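Local coordinates for protein (S)-imine reductase (Streptomyces sp. GF3546, PDB 4OQY) that reduces imines to amines with S selectivity, probably with NADPH as hydride donor, as a two-domain oxidoreductase of the HIBADH-related family, at residues Ala17-Phe22 with Val29-Arg34; Ala144-Leu149 with Thr153-Arg158; Thr68-Val73 with His114-Val119; Tyr183-Ala188 with Thr255-Ala260. All blocks are in the same frame, centred on the assembly; numbering follows the deposited sequence.

Contact 1: Ala17-Phe22 with Val29-Arg34; sequences AMVNTF and VTVWNR
Val19 on helix 13-24 presses both of its methyl groups against Val29 and Val31 of strand 29-32, a clear instance of how the first helix of a Rossmann fold is seated on its sheet by branched aliphatic residues. With CG1 anti to the backbone N (chi1 174°), Val19 turns its fork to the strand: CG2 comes to 3.7 Å from CG1 of Val31, the two side chains meeting at about a right angle, while Val19 CG1 lies 4.0 Å from Val29 CG1. The packing is closest one helical turn further on, where Val29 CG2 approaches CB of Phe22 at 3.5 Å. Phe22 meets the strand chiefly through this root; Val29 CG2 lies obliquely to the ring, whose end leads away and which also packs on Leu152. Val8 and Val6 of strand 6-9 close round the same group, so the whole beta-alpha-beta unit shares the buried layer. Over the segments 17-22 and 29-32 the two run nearly antiparallel (164°), their axes 9.6 Å apart at closest.

The other faces are looser. Asn20 on the helix and Thr30 on the strand point away from the interface and are partly exposed. Past Val31 the strand leaves the helix altogether, and its loop carries Asn33 and the exposed Arg34, both NADPH-binding residues, although no cofactor is bound to this chain in the model. The touching groups are all aliphatic carbons, so the helix is probably held here by shape and exclusion of water rather than by directional bonds.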
loop_
_atom_site.group_PDB
_atom_site.type_symbol
_atom_site.label_atom_id
_atom_site.label_comp_id
_atom_site.label_asym_id
_atom_site.label_seq_id
_atom_site.Cartn_x
_atom_site.Cartn_y
_atom_site.Cartn_z
ATOM N N ALA B 17 1.785 13.586 24.409
ATOM C CA ALA B 17 0.663 14.129 23.642
ATOM C C ALA B 17 -0.666 13.952 24.369
ATOM O O ALA B 17 -1.529 14.837 24.374
ATOM C CB ALA B 17 0.607 13.462 22.268
ATOM N N MET B 18 -0.839 12.784 24.979
ATOM C CA MET B 18 -2.082 12.493 25.681
ATOM C C MET B 18 -2.247 13.389 26.904
ATOM O O MET B 18 -3.327 13.935 27.151
ATOM C CB MET B 18 -2.129 11.007 26.095
ATOM C CG MET B 18 -2.279 10.079 24.910
ATOM S SD MET B 18 -2.166 8.325 25.360
ATOM C CE MET B 18 -2.302 7.646 23.727
ATOM N N VAL B 19 -1.172 13.522 27.675
ATOM C CA VAL B 19 -1.216 14.361 28.870
ATOM C C VAL B 19 -1.540 15.803 28.441
ATOM O O VAL B 19 -2.440 16.409 29.001
ATOM C CB VAL B 19 0.092 14.285 29.703
ATOM C CG1 VAL B 19 0.049 15.292 30.840
ATOM C CG2 VAL B 19 0.308 12.875 30.265
ATOM N N ASN B 20 -0.828 16.311 27.435
ATOM C CA ASN B 20 -1.024 17.706 26.972
ATOM C C ASN B 20 -2.447 17.932 26.540
ATOM O O ASN B 20 -3.050 18.943 26.861
ATOM C CB ASN B 20 -0.083 18.051 25.815
ATOM C CG ASN B 20 1.334 18.365 26.284
ATOM O OD1 ASN B 20 2.307 17.800 25.781
ATOM N ND2 ASN B 20 1.454 19.289 27.229
ATOM N N THR B 21 -2.983 16.954 25.827
ATOM C CA THR B 21 -4.352 17.019 25.364
ATOM C C THR B 21 -5.363 16.995 26.523
ATOM O O THR B 21 -6.353 17.763 26.520
ATOM C CB THR B 21 -4.630 15.902 24.358
ATOM O OG1 THR B 21 -3.823 16.130 23.197
ATOM C CG2 THR B 21 -6.090 15.891 23.966
ATOM N N PHE B 22 -5.125 16.130 27.507
ATOM C CA PHE B 22 -5.974 16.099 28.706
ATOM C C PHE B 22 -5.951 17.444 29.451
ATOM O O PHE B 22 -7.000 17.974 29.865
ATOM C CB PHE B 22 -5.539 14.959 29.664
ATOM C CG PHE B 22 -6.100 13.589 29.332
ATOM C CD1 PHE B 22 -7.438 13.418 29.042
ATOM C CD2 PHE B 22 -5.291 12.456 29.426
ATOM C CE1 PHE B 22 -7.952 12.174 28.766
ATOM C CE2 PHE B 22 -5.804 11.194 29.163
ATOM C CZ PHE B 22 -7.134 11.051 28.841
ATOM N N VAL B 29 -4.333 15.711 35.660
ATOM C CA VAL B 29 -3.610 14.509 35.239
ATOM C C VAL B 29 -2.466 14.219 36.203
ATOM O O VAL B 29 -1.700 15.112 36.519
ATOM C CB VAL B 29 -3.042 14.672 33.815
ATOM C CG1 VAL B 29 -2.493 13.343 33.285
ATOM C CG2 VAL B 29 -4.107 15.195 32.868
ATOM N N THR B 30 -2.378 12.977 36.663
ATOM C CA THR B 30 -1.269 12.471 37.456
ATOM C C THR B 30 -0.458 11.558 36.534
ATOM O O THR B 30 -1.030 10.749 35.815
ATOM C CB THR B 30 -1.770 11.644 38.658
ATOM O OG1 THR B 30 -2.466 12.513 39.550
ATOM C CG2 THR B 30 -0.623 11.010 39.416
ATOM N N VAL B 31 0.860 11.719 36.535
ATOM C CA VAL B 31 1.709 11.054 35.578
ATOM C C VAL B 31 2.801 10.273 36.327
ATOM O O VAL B 31 3.166 10.612 37.454
ATOM C CB VAL B 31 2.334 12.037 34.559
ATOM C CG1 VAL B 31 1.259 12.830 33.798
ATOM C CG2 VAL B 31 3.279 13.016 35.229
ATOM N N TRP B 32 3.321 9.245 35.664
ATOM C CA TRP B 32 4.542 8.564 36.111
ATOM C C TRP B 32 5.324 7.988 34.933
ATOM O O TRP B 32 4.751 7.620 33.904
ATOM C CB TRP B 32 4.212 7.431 37.095
ATOM C CG TRP B 32 5.461 6.752 37.722
ATOM C CD1 TRP B 32 6.069 7.104 38.879
ATOM C CD2 TRP B 32 6.212 5.621 37.204
ATOM N NE1 TRP B 32 7.154 6.272 39.117
ATOM C CE2 TRP B 32 7.271 5.377 38.092
ATOM C CE3 TRP B 32 6.111 4.834 36.057
ATOM C CZ2 TRP B 32 8.194 4.323 37.906
ATOM C CZ3 TRP B 32 7.034 3.775 35.873
ATOM C CH2 TRP B 32 8.069 3.559 36.782
ATOM N N ASN B 33 6.637 7.906 35.112
ATOM C CA ASN B 33 7.546 7.478 34.080
ATOM C C ASN B 33 8.828 7.060 34.780
ATOM O O ASN B 33 9.062 7.465 35.915
ATOM C CB ASN B 33 7.845 8.671 33.169
ATOM C CG ASN B 33 8.545 8.266 31.924
ATOM O OD1 ASN B 33 9.676 8.673 31.670
ATOM N ND2 ASN B 33 7.880 7.456 31.137
ATOM N N ARG B 34 9.656 6.260 34.128
ATOM C CA ARG B 34 10.939 5.870 34.717
ATOM C C ARG B 34 11.947 7.027 34.820
ATOM O O ARG B 34 12.834 7.014 35.665
ATOM C CB ARG B 34 11.529 4.707 33.949
ATOM C CG ARG B 34 10.714 3.441 34.161
ATOM C CD ARG B 34 11.410 2.220 33.608
ATOM N NE ARG B 34 10.545 1.041 33.658
ATOM C CZ ARG B 34 10.217 0.372 34.756
ATOM N NH1 ARG B 34 9.412 -0.676 34.658
ATOM N NH2 ARG B 34 10.689 0.718 35.944
#

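Contact 2: Ala144-Leu149 with Thr153-Arg158; sequences AHEDTL and TNADYR
The hydroxyl OG1 of Thr153 is gripped by several groups, one of which links it to Leu149 at the end of helix 139-149. It donates to the carbonyl O of the next residue, Asn154, over 2.7 Å, coming from above the carbonyl plane rather than onto a lone pair. A water donates to Thr153 OG1 and spends its other hydrogen on Leu149 O, each at 2.7 Å, while the hydroxyl of Thr133 on the neighbouring strand shares a further hydrogen bond with OG1. The chi1 of 66° sets OG1 between the backbone N and the carbonyl carbon of its own residue, where it can serve these partners together. The water thus ties the helix end to the threonine hydroxyl; the carbonyls Leu149 O and Thr153 O, two acceptors 3.5 Å apart, are not bonded to each other.

Here the chain completes a beta-alpha-beta unit: strand 132-136, helix 139-149 and strand 154-157, the last two being joined by a loop of a few residues and the two strands lying side by side and parallel. Most of the buried surface is apolar and lies on Leu149 and Ala155, but the approaches are not close. Ala155 points its methyl at the helix, where CB is 4.4 Å from CG of Glu146, an extended side chain, and Tyr135 lies against both Ala155 and Leu149.

On the strand's other face, Arg158 NE forms a salt bridge to Asp156 OD1 at 3.0 Å, meeting the carboxylate from above its plane. Asp156 OD2 is hydrogen-bonded to the hydroxyl of Tyr203 of the second subunit.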
loop_
_atom_site.group_PDB
_atom_site.type_symbol
_atom_site.label_atom_id
_atom_site.label_comp_id
_atom_site.label_asym_id
_atom_site.label_seq_id
_atom_site.Cartn_x
_atom_site.Cartn_y
_atom_site.Cartn_z
ATOM N N ALA B 144 -18.762 4.014 30.870
ATOM C CA ALA B 144 -18.417 4.802 32.056
ATOM C C ALA B 144 -17.235 5.769 31.838
ATOM O O ALA B 144 -17.209 6.838 32.432
ATOM C CB ALA B 144 -18.142 3.871 33.241
ATOM N N HIS B 145 -16.276 5.423 30.983
ATOM C CA HIS B 145 -15.096 6.277 30.783
ATOM C C HIS B 145 -14.955 6.869 29.391
ATOM O O HIS B 145 -13.994 7.602 29.117
ATOM C CB HIS B 145 -13.844 5.495 31.153
ATOM C CG HIS B 145 -13.867 5.025 32.567
ATOM N ND1 HIS B 145 -13.510 5.841 33.615
ATOM C CD2 HIS B 145 -14.294 3.867 33.117
ATOM C CE1 HIS B 145 -13.669 5.189 34.751
ATOM N NE2 HIS B 145 -14.129 3.980 34.476
ATOM N N GLU B 146 -15.930 6.575 28.533
ATOM C CA GLU B 146 -15.915 7.009 27.135
ATOM C C GLU B 146 -15.741 8.518 27.016
ATOM O O GLU B 146 -14.995 8.975 26.160
ATOM C CB GLU B 146 -17.203 6.576 26.424
ATOM C CG GLU B 146 -17.234 6.868 24.933
ATOM C CD GLU B 146 -18.598 6.638 24.277
ATOM O OE1 GLU B 146 -19.527 6.091 24.926
ATOM O OE2 GLU B 146 -18.764 7.046 23.098
ATOM N N ASP B 147 -16.418 9.271 27.877
ATOM C CA ASP B 147 -16.352 10.733 27.822
ATOM C C ASP B 147 -14.944 11.232 28.138
ATOM O O ASP B 147 -14.516 12.230 27.588
ATOM C CB ASP B 147 -17.371 11.368 28.779
ATOM C CG ASP B 147 -18.778 11.438 28.188
ATOM O OD1 ASP B 147 -19.017 10.898 27.079
ATOM O OD2 ASP B 147 -19.657 12.072 28.822
ATOM N N THR B 148 -14.200 10.525 28.985
ATOM C CA THR B 148 -12.805 10.880 29.220
ATOM C C THR B 148 -11.890 10.421 28.068
ATOM O O THR B 148 -11.043 11.169 27.588
ATOM C CB THR B 148 -12.331 10.295 30.550
ATOM O OG1 THR B 148 -13.171 10.775 31.608
ATOM C CG2 THR B 148 -10.899 10.671 30.816
ATOM N N LEU B 149 -12.097 9.214 27.573
ATOM C CA LEU B 149 -11.280 8.709 26.470
ATOM C C LEU B 149 -11.470 9.539 25.171
ATOM O O LEU B 149 -10.529 9.729 24.405
ATOM C CB LEU B 149 -11.588 7.235 26.242
ATOM C CG LEU B 149 -11.243 6.328 27.430
ATOM C CD1 LEU B 149 -11.840 4.937 27.237
ATOM C CD2 LEU B 149 -9.735 6.243 27.656
ATOM N N THR B 153 -9.169 11.101 21.357
ATOM C CA THR B 153 -9.518 10.759 19.988
ATOM C C THR B 153 -10.994 10.366 20.023
ATOM O O THR B 153 -11.532 10.099 21.092
ATOM C CB THR B 153 -8.717 9.517 19.456
ATOM O OG1 THR B 153 -9.092 8.322 20.170
ATOM C CG2 THR B 153 -7.185 9.668 19.535
ATOM N N ASN B 154 -11.634 10.256 18.874
ATOM C CA ASN B 154 -12.876 9.492 18.807
ATOM C C ASN B 154 -12.583 8.081 19.396
ATOM O O ASN B 154 -11.466 7.559 19.262
ATOM C CB ASN B 154 -13.378 9.429 17.345
ATOM C CG ASN B 154 -14.598 8.503 17.142
ATOM O OD1 ASN B 154 -15.739 8.970 17.131
ATOM N ND2 ASN B 154 -14.361 7.200 16.965
ATOM N N ALA B 155 -13.577 7.513 20.073
ATOM C CA ALA B 155 -13.438 6.230 20.765
ATOM C C ALA B 155 -14.367 5.251 20.082
ATOM O O ALA B 155 -15.584 5.377 20.181
ATOM C CB ALA B 155 -13.809 6.407 22.220
ATOM N N ASP B 156 -13.802 4.312 19.334
ATOM C CA ASP B 156 -14.599 3.494 18.458
ATOM C C ASP B 156 -14.648 2.109 19.085
ATOM O O ASP B 156 -13.693 1.357 18.966
ATOM C CB ASP B 156 -13.978 3.469 17.061
ATOM C CG ASP B 156 -14.741 2.588 16.090
ATOM O OD1 ASP B 156 -15.796 2.023 16.445
ATOM O OD2 ASP B 156 -14.283 2.453 14.941
ATOM N N TYR B 157 -15.745 1.819 19.789
ATOM C CA TYR B 157 -15.935 0.541 20.497
ATOM C C TYR B 157 -16.272 -0.565 19.509
ATOM O O TYR B 157 -17.203 -0.433 18.718
ATOM C CB TYR B 157 -17.044 0.642 21.553
ATOM C CG TYR B 157 -17.268 -0.649 22.337
ATOM C CD1 TYR B 157 -16.442 -0.980 23.405
ATOM C CD2 TYR B 157 -18.326 -1.509 22.034
ATOM C CE1 TYR B 157 -16.632 -2.150 24.131
ATOM C CE2 TYR B 157 -18.529 -2.682 22.761
ATOM C CZ TYR B 157 -17.680 -2.990 23.817
ATOM O OH TYR B 157 -17.854 -4.142 24.558
ATOM N N ARG B 158 -15.491 -1.643 19.557
ATOM C CA ARG B 158 -15.549 -2.706 18.552
ATOM C C ARG B 158 -16.108 -4.029 19.086
ATOM O O ARG B 158 -16.372 -4.924 18.293
ATOM C CB ARG B 158 -14.158 -2.962 17.940
ATOM C CG ARG B 158 -13.473 -1.779 17.263
ATOM C CD ARG B 158 -13.985 -1.539 15.851
ATOM N NE ARG B 158 -15.271 -0.891 15.808
ATOM C CZ ARG B 158 -16.310 -1.257 15.067
ATOM N NH1 ARG B 158 -16.264 -2.267 14.208
ATOM N NH2 ARG B 158 -17.414 -0.554 15.167
HETATM O O HOH W 1 -9.465 7.797 22.824
#

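Contact 3: Thr68-Val73 with His114-Val119; sequences TDYDAV and HLTGGV
Tyr70, which gives up the most surface in this contact, reaches from the first turn of helix 70-77 to His114 and Thr116 on strand 113-119, and only its hydroxyl end arrives. The two larger side chains come from opposite directions. Tyr70 OH lies in the plane of the imidazole, at the ring edge, 3.8 Å from both CE1 and NE2 of His114, so the phenol meets the histidine rim rather than stacking on it. His114 holds this edge forward with CG anti to its backbone N (chi1 -178°). Thr116 adds its methyl, CG2 being 4.2 Å from Tyr70 OH, while its hydroxyl is taken by the carbonyl O of Ala162.

In this Rossmann domain helix 70-77 follows strand 62-65, and strand 113-119 lies two places along the sheet, beyond strand 88-91; the CA atoms of Tyr70 and Thr116 are 11.4 Å apart. Ala100 and Ala103 of helix 97-109 touch the tyrosine, and Asn91 touches both Tyr70 and His114. The start of the helix is fixed as well: Asp69 is its N-cap, accepting from Ala72 N at OD1 (3.0 Å, 156° at the hydrogen), and Tyr70 N is hydrogen-bonded to Asp95. Just before this cap lies Thr68, an NADPH-binding residue.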
loop_
_atom_site.group_PDB
_atom_site.type_symbol
_atom_site.label_atom_id
_atom_site.label_comp_id
_atom_site.label_asym_id
_atom_site.label_seq_id
_atom_site.Cartn_x
_atom_site.Cartn_y
_atom_site.Cartn_z
ATOM N N THR B 68 5.663 0.708 25.394
ATOM C CA THR B 68 6.116 0.145 24.123
ATOM C C THR B 68 5.429 -1.183 23.767
ATOM O O THR B 68 5.131 -1.440 22.602
ATOM C CB THR B 68 7.651 -0.021 24.085
ATOM O OG1 THR B 68 8.264 1.172 24.570
ATOM C CG2 THR B 68 8.128 -0.235 22.661
ATOM N N ASP B 69 5.189 -2.021 24.767
ATOM C CA ASP B 69 4.559 -3.324 24.542
ATOM C C ASP B 69 4.087 -3.913 25.868
ATOM O O ASP B 69 4.288 -3.307 26.901
ATOM C CB ASP B 69 5.508 -4.290 23.810
ATOM C CG ASP B 69 6.813 -4.539 24.556
ATOM O OD1 ASP B 69 6.878 -4.393 25.794
ATOM O OD2 ASP B 69 7.792 -4.903 23.881
ATOM N N TYR B 70 3.465 -5.088 25.849
ATOM C CA TYR B 70 2.944 -5.641 27.088
ATOM C C TYR B 70 4.008 -6.056 28.077
ATOM O O TYR B 70 3.767 -5.997 29.262
ATOM C CB TYR B 70 1.951 -6.769 26.817
ATOM C CG TYR B 70 0.581 -6.243 26.462
ATOM C CD1 TYR B 70 0.408 -5.024 25.773
ATOM C CD2 TYR B 70 -0.546 -6.941 26.817
ATOM C CE1 TYR B 70 -0.854 -4.553 25.453
ATOM C CE2 TYR B 70 -1.812 -6.463 26.513
ATOM C CZ TYR B 70 -1.968 -5.294 25.819
ATOM O OH TYR B 70 -3.249 -4.863 25.540
ATOM N N ASP B 71 5.195 -6.419 27.606
ATOM C CA ASP B 71 6.317 -6.643 28.509
ATOM C C ASP B 71 6.609 -5.451 29.397
ATOM O O ASP B 71 6.870 -5.620 30.584
ATOM C CB ASP B 71 7.607 -6.988 27.746
ATOM C CG ASP B 71 7.634 -8.422 27.198
ATOM O OD1 ASP B 71 6.884 -9.325 27.631
ATOM O OD2 ASP B 71 8.456 -8.650 26.296
ATOM N N ALA B 72 6.574 -4.247 28.809
ATOM C CA ALA B 72 6.761 -2.999 29.546
ATOM C C ALA B 72 5.635 -2.752 30.541
ATOM O O ALA B 72 5.861 -2.316 31.665
ATOM C CB ALA B 72 6.829 -1.827 28.578
ATOM N N VAL B 73 4.418 -3.059 30.113
ATOM C CA VAL B 73 3.257 -3.013 30.973
ATOM C C VAL B 73 3.417 -3.918 32.213
ATOM O O VAL B 73 3.234 -3.464 33.340
ATOM C CB VAL B 73 1.996 -3.417 30.194
ATOM C CG1 VAL B 73 0.809 -3.595 31.133
ATOM C CG2 VAL B 73 1.678 -2.383 29.126
ATOM N N HIS B 114 -10.015 -4.075 32.225
ATOM C CA HIS B 114 -9.049 -3.788 31.182
ATOM C C HIS B 114 -9.766 -3.405 29.919
ATOM O O HIS B 114 -10.616 -4.152 29.447
ATOM C CB HIS B 114 -8.246 -5.018 30.926
ATOM C CG HIS B 114 -7.174 -4.868 29.905
ATOM N ND1 HIS B 114 -7.376 -5.117 28.566
ATOM C CD2 HIS B 114 -5.855 -4.607 30.042
ATOM C CE1 HIS B 114 -6.235 -4.976 27.918
ATOM N NE2 HIS B 114 -5.297 -4.673 28.794
ATOM N N LEU B 115 -9.422 -2.233 29.396
ATOM C CA LEU B 115 -9.852 -1.772 28.072
ATOM C C LEU B 115 -8.657 -1.765 27.150
ATOM O O LEU B 115 -7.625 -1.148 27.440
ATOM C CB LEU B 115 -10.440 -0.346 28.108
ATOM C CG LEU B 115 -11.762 -0.119 28.854
ATOM C CD1 LEU B 115 -12.114 1.362 28.879
ATOM C CD2 LEU B 115 -12.916 -0.925 28.268
ATOM N N THR B 116 -8.812 -2.438 26.028
ATOM C CA THR B 116 -7.796 -2.457 25.000
ATOM C C THR B 116 -8.035 -1.278 24.051
ATOM O O THR B 116 -9.133 -1.117 23.491
ATOM C CB THR B 116 -7.840 -3.769 24.202
ATOM O OG1 THR B 116 -7.836 -4.886 25.104
ATOM C CG2 THR B 116 -6.632 -3.876 23.278
ATOM N N GLY B 117 -6.990 -0.478 23.866
ATOM C CA GLY B 117 -7.019 0.645 22.927
ATOM C C GLY B 117 -5.999 0.456 21.824
ATOM O O GLY B 117 -4.843 0.156 22.099
ATOM N N GLY B 118 -6.430 0.617 20.573
ATOM C CA GLY B 118 -5.513 0.653 19.419
ATOM C C GLY B 118 -5.535 2.041 18.763
ATOM O O GLY B 118 -6.468 2.364 18.024
ATOM N N VAL B 119 -4.527 2.855 19.064
ATOM C CA VAL B 119 -4.491 4.261 18.612
ATOM C C VAL B 119 -4.125 4.259 17.136
ATOM O O VAL B 119 -3.181 3.587 16.731
ATOM C CB VAL B 119 -3.506 5.111 19.446
ATOM C CG1 VAL B 119 -3.453 6.557 18.938
ATOM C CG2 VAL B 119 -3.916 5.077 20.918
#

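Contact 4: Tyr183-Ala188 with Thr255-Ala260; sequences YYQTLA and TVLPAA
In the all-helical C-terminal domain, the long helix 163-192 meets the N-terminal turn of helix 256-270, and the meeting centres on one buried amide. Gln185 leans toward that turn with CG anti to its backbone N (chi1 -177°), then bends at chi2 (78°), which brings the carboxamide against Pro258 and Leu257. The CD atom of Pro258 is almost equally far from the amide atoms of Gln185, 3.9 Å from CD, 4.0 Å from OE1 and 4.1 Å from NE2. Leu257 slides past in the opposing direction, its CB 4.0 Å from Gln185 OE1.

Both ends of the amide have polar partners. A water donates to Gln185 OE1 over 2.8 Å and accepts from Leu257 N, also at 2.8 Å; NE2 is hydrogen-bonded to Ser254 O, just ahead of the second segment. These two bonds fix the rotation of the carboxamide. The example illustrates a general need of helices, whose first N-H groups have no carbonyl one turn earlier to bind. Thr255 stands at the N-cap position but its side chain makes no capping bond; the Leu257 N-H is satisfied by the water, which in turn donates to Gln185 OE1. Proline fits the first turn without loss, since its nitrogen has no hydrogen to be satisfied there.

His248 of helix 234-251 packs on both Gln185 and Pro258 and so wedges a third helix into the junction. Elsewhere round helix 163-192, Leu201 of helix 197-207 lies on Tyr183 and Leu187, while Leu285 and Ile282 of the second subunit pack against Gln185 and Leu187.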
loop_
_atom_site.group_PDB
_atom_site.type_symbol
_atom_site.label_atom_id
_atom_site.label_comp_id
_atom_site.label_asym_id
_atom_site.label_seq_id
_atom_site.Cartn_x
_atom_site.Cartn_y
_atom_site.Cartn_z
ATOM N N TYR B 183 6.750 0.835 -1.178
ATOM C CA TYR B 183 7.181 2.191 -1.509
ATOM C C TYR B 183 8.700 2.229 -1.583
ATOM O O TYR B 183 9.276 2.570 -2.606
ATOM C CB TYR B 183 6.646 3.094 -0.425
ATOM C CG TYR B 183 7.041 4.520 -0.476
ATOM C CD1 TYR B 183 6.351 5.378 -1.293
ATOM C CD2 TYR B 183 8.053 5.034 0.338
ATOM C CE1 TYR B 183 6.650 6.720 -1.330
ATOM C CE2 TYR B 183 8.369 6.395 0.300
ATOM C CZ TYR B 183 7.660 7.215 -0.548
ATOM O OH TYR B 183 7.923 8.574 -0.642
ATOM N N TYR B 184 9.359 1.752 -0.537
ATOM C CA TYR B 184 10.819 1.621 -0.579
ATOM C C TYR B 184 11.365 0.724 -1.703
ATOM O O TYR B 184 12.420 1.015 -2.270
ATOM C CB TYR B 184 11.354 1.135 0.773
ATOM C CG TYR B 184 11.138 2.125 1.893
ATOM C CD1 TYR B 184 11.165 3.508 1.665
ATOM C CD2 TYR B 184 10.941 1.686 3.178
ATOM C CE1 TYR B 184 10.951 4.409 2.701
ATOM C CE2 TYR B 184 10.746 2.569 4.208
ATOM C CZ TYR B 184 10.746 3.925 3.963
ATOM O OH TYR B 184 10.574 4.764 5.026
ATOM N N GLN B 185 10.637 -0.347 -2.017
ATOM C CA GLN B 185 11.008 -1.288 -3.062
ATOM C C GLN B 185 11.074 -0.561 -4.394
ATOM O O GLN B 185 11.977 -0.771 -5.180
ATOM C CB GLN B 185 9.990 -2.458 -3.099
ATOM C CG GLN B 185 10.285 -3.564 -4.101
ATOM C CD GLN B 185 11.374 -4.534 -3.650
ATOM O OE1 GLN B 185 11.457 -4.899 -2.486
ATOM N NE2 GLN B 185 12.213 -4.936 -4.584
ATOM N N THR B 186 10.110 0.318 -4.625
ATOM C CA THR B 186 10.053 1.081 -5.830
ATOM C C THR B 186 11.234 2.054 -5.939
ATOM O O THR B 186 11.766 2.290 -7.029
ATOM C CB THR B 186 8.712 1.857 -5.812
ATOM O OG1 THR B 186 7.649 0.987 -6.241
ATOM C CG2 THR B 186 8.765 3.041 -6.642
ATOM N N LEU B 187 11.636 2.625 -4.810
ATOM C CA LEU B 187 12.731 3.586 -4.825
ATOM C C LEU B 187 14.043 2.838 -5.103
ATOM O O LEU B 187 14.896 3.318 -5.842
ATOM C CB LEU B 187 12.778 4.375 -3.515
ATOM C CG LEU B 187 11.572 5.288 -3.203
ATOM C CD1 LEU B 187 11.770 5.968 -1.852
ATOM C CD2 LEU B 187 11.320 6.337 -4.281
ATOM N N ALA B 188 14.165 1.632 -4.554
ATOM C CA ALA B 188 15.286 0.761 -4.861
ATOM C C ALA B 188 15.319 0.422 -6.348
ATOM O O ALA B 188 16.351 0.567 -6.992
ATOM C CB ALA B 188 15.208 -0.520 -4.032
ATOM N N THR B 255 14.313 -9.341 -3.969
ATOM C CA THR B 255 13.057 -9.878 -4.464
ATOM C C THR B 255 12.175 -10.501 -3.398
ATOM O O THR B 255 11.164 -11.077 -3.741
ATOM C CB THR B 255 13.259 -10.900 -5.595
ATOM O OG1 THR B 255 14.104 -11.953 -5.154
ATOM C CG2 THR B 255 13.867 -10.240 -6.784
ATOM N N VAL B 256 12.494 -10.299 -2.121
ATOM C CA VAL B 256 11.760 -10.933 -1.020
ATOM C C VAL B 256 10.285 -10.559 -1.086
ATOM O O VAL B 256 9.372 -11.411 -1.049
ATOM C CB VAL B 256 12.379 -10.578 0.363
ATOM C CG1 VAL B 256 11.478 -11.036 1.504
ATOM C CG2 VAL B 256 13.757 -11.222 0.502
ATOM N N LEU B 257 10.037 -9.269 -1.226
ATOM C CA LEU B 257 8.676 -8.805 -1.258
ATOM C C LEU B 257 7.893 -9.168 -2.546
ATOM O O LEU B 257 6.830 -9.775 -2.464
ATOM C CB LEU B 257 8.648 -7.296 -0.991
ATOM C CG LEU B 257 7.264 -6.697 -0.853
ATOM C CD1 LEU B 257 6.555 -7.257 0.372
ATOM C CD2 LEU B 257 7.398 -5.179 -0.776
ATOM N N PRO B 258 8.393 -8.787 -3.730
ATOM C CA PRO B 258 7.641 -9.228 -4.910
ATOM C C PRO B 258 7.566 -10.774 -5.049
ATOM O O PRO B 258 6.610 -11.277 -5.614
ATOM C CB PRO B 258 8.393 -8.617 -6.084
ATOM C CG PRO B 258 9.711 -8.182 -5.558
ATOM C CD PRO B 258 9.600 -8.021 -4.071
ATOM N N ALA B 259 8.541 -11.517 -4.551
ATOM C CA ALA B 259 8.425 -12.975 -4.629
ATOM C C ALA B 259 7.273 -13.462 -3.773
ATOM O O ALA B 259 6.553 -14.388 -4.168
ATOM C CB ALA B 259 9.731 -13.661 -4.259
ATOM N N ALA B 260 7.076 -12.839 -2.612
ATOM C CA ALA B 260 5.987 -13.221 -1.725
ATOM C C ALA B 260 4.645 -12.909 -2.339
ATOM O O ALA B 260 3.714 -13.685 -2.235
ATOM C CB ALA B 260 6.129 -12.550 -0.367
HETATM O O HOH W 2 12.081 -7.365 -1.433
#

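From the N terminus the four contacts follow one another in series, none nesting in or crossing another. Contact 1 closes the short turn between the first helix and second strand; contact 3 spans the 40 residues from helix 70-77 to strand 113-119; contact 2 closes a three-residue connection at the last strand of the sheet. These three share that sheet and touch pairwise: Phe22 joins contacts 1 and 2, Met18 with Val119 joins 1 and 3, and Leu149 with Leu115 joins 2 and 3. The chain then enters helix 163-192, whose contact 4 closes a loop of 66 residues in the helical domain, its centre about 31 Å from that of contact 3.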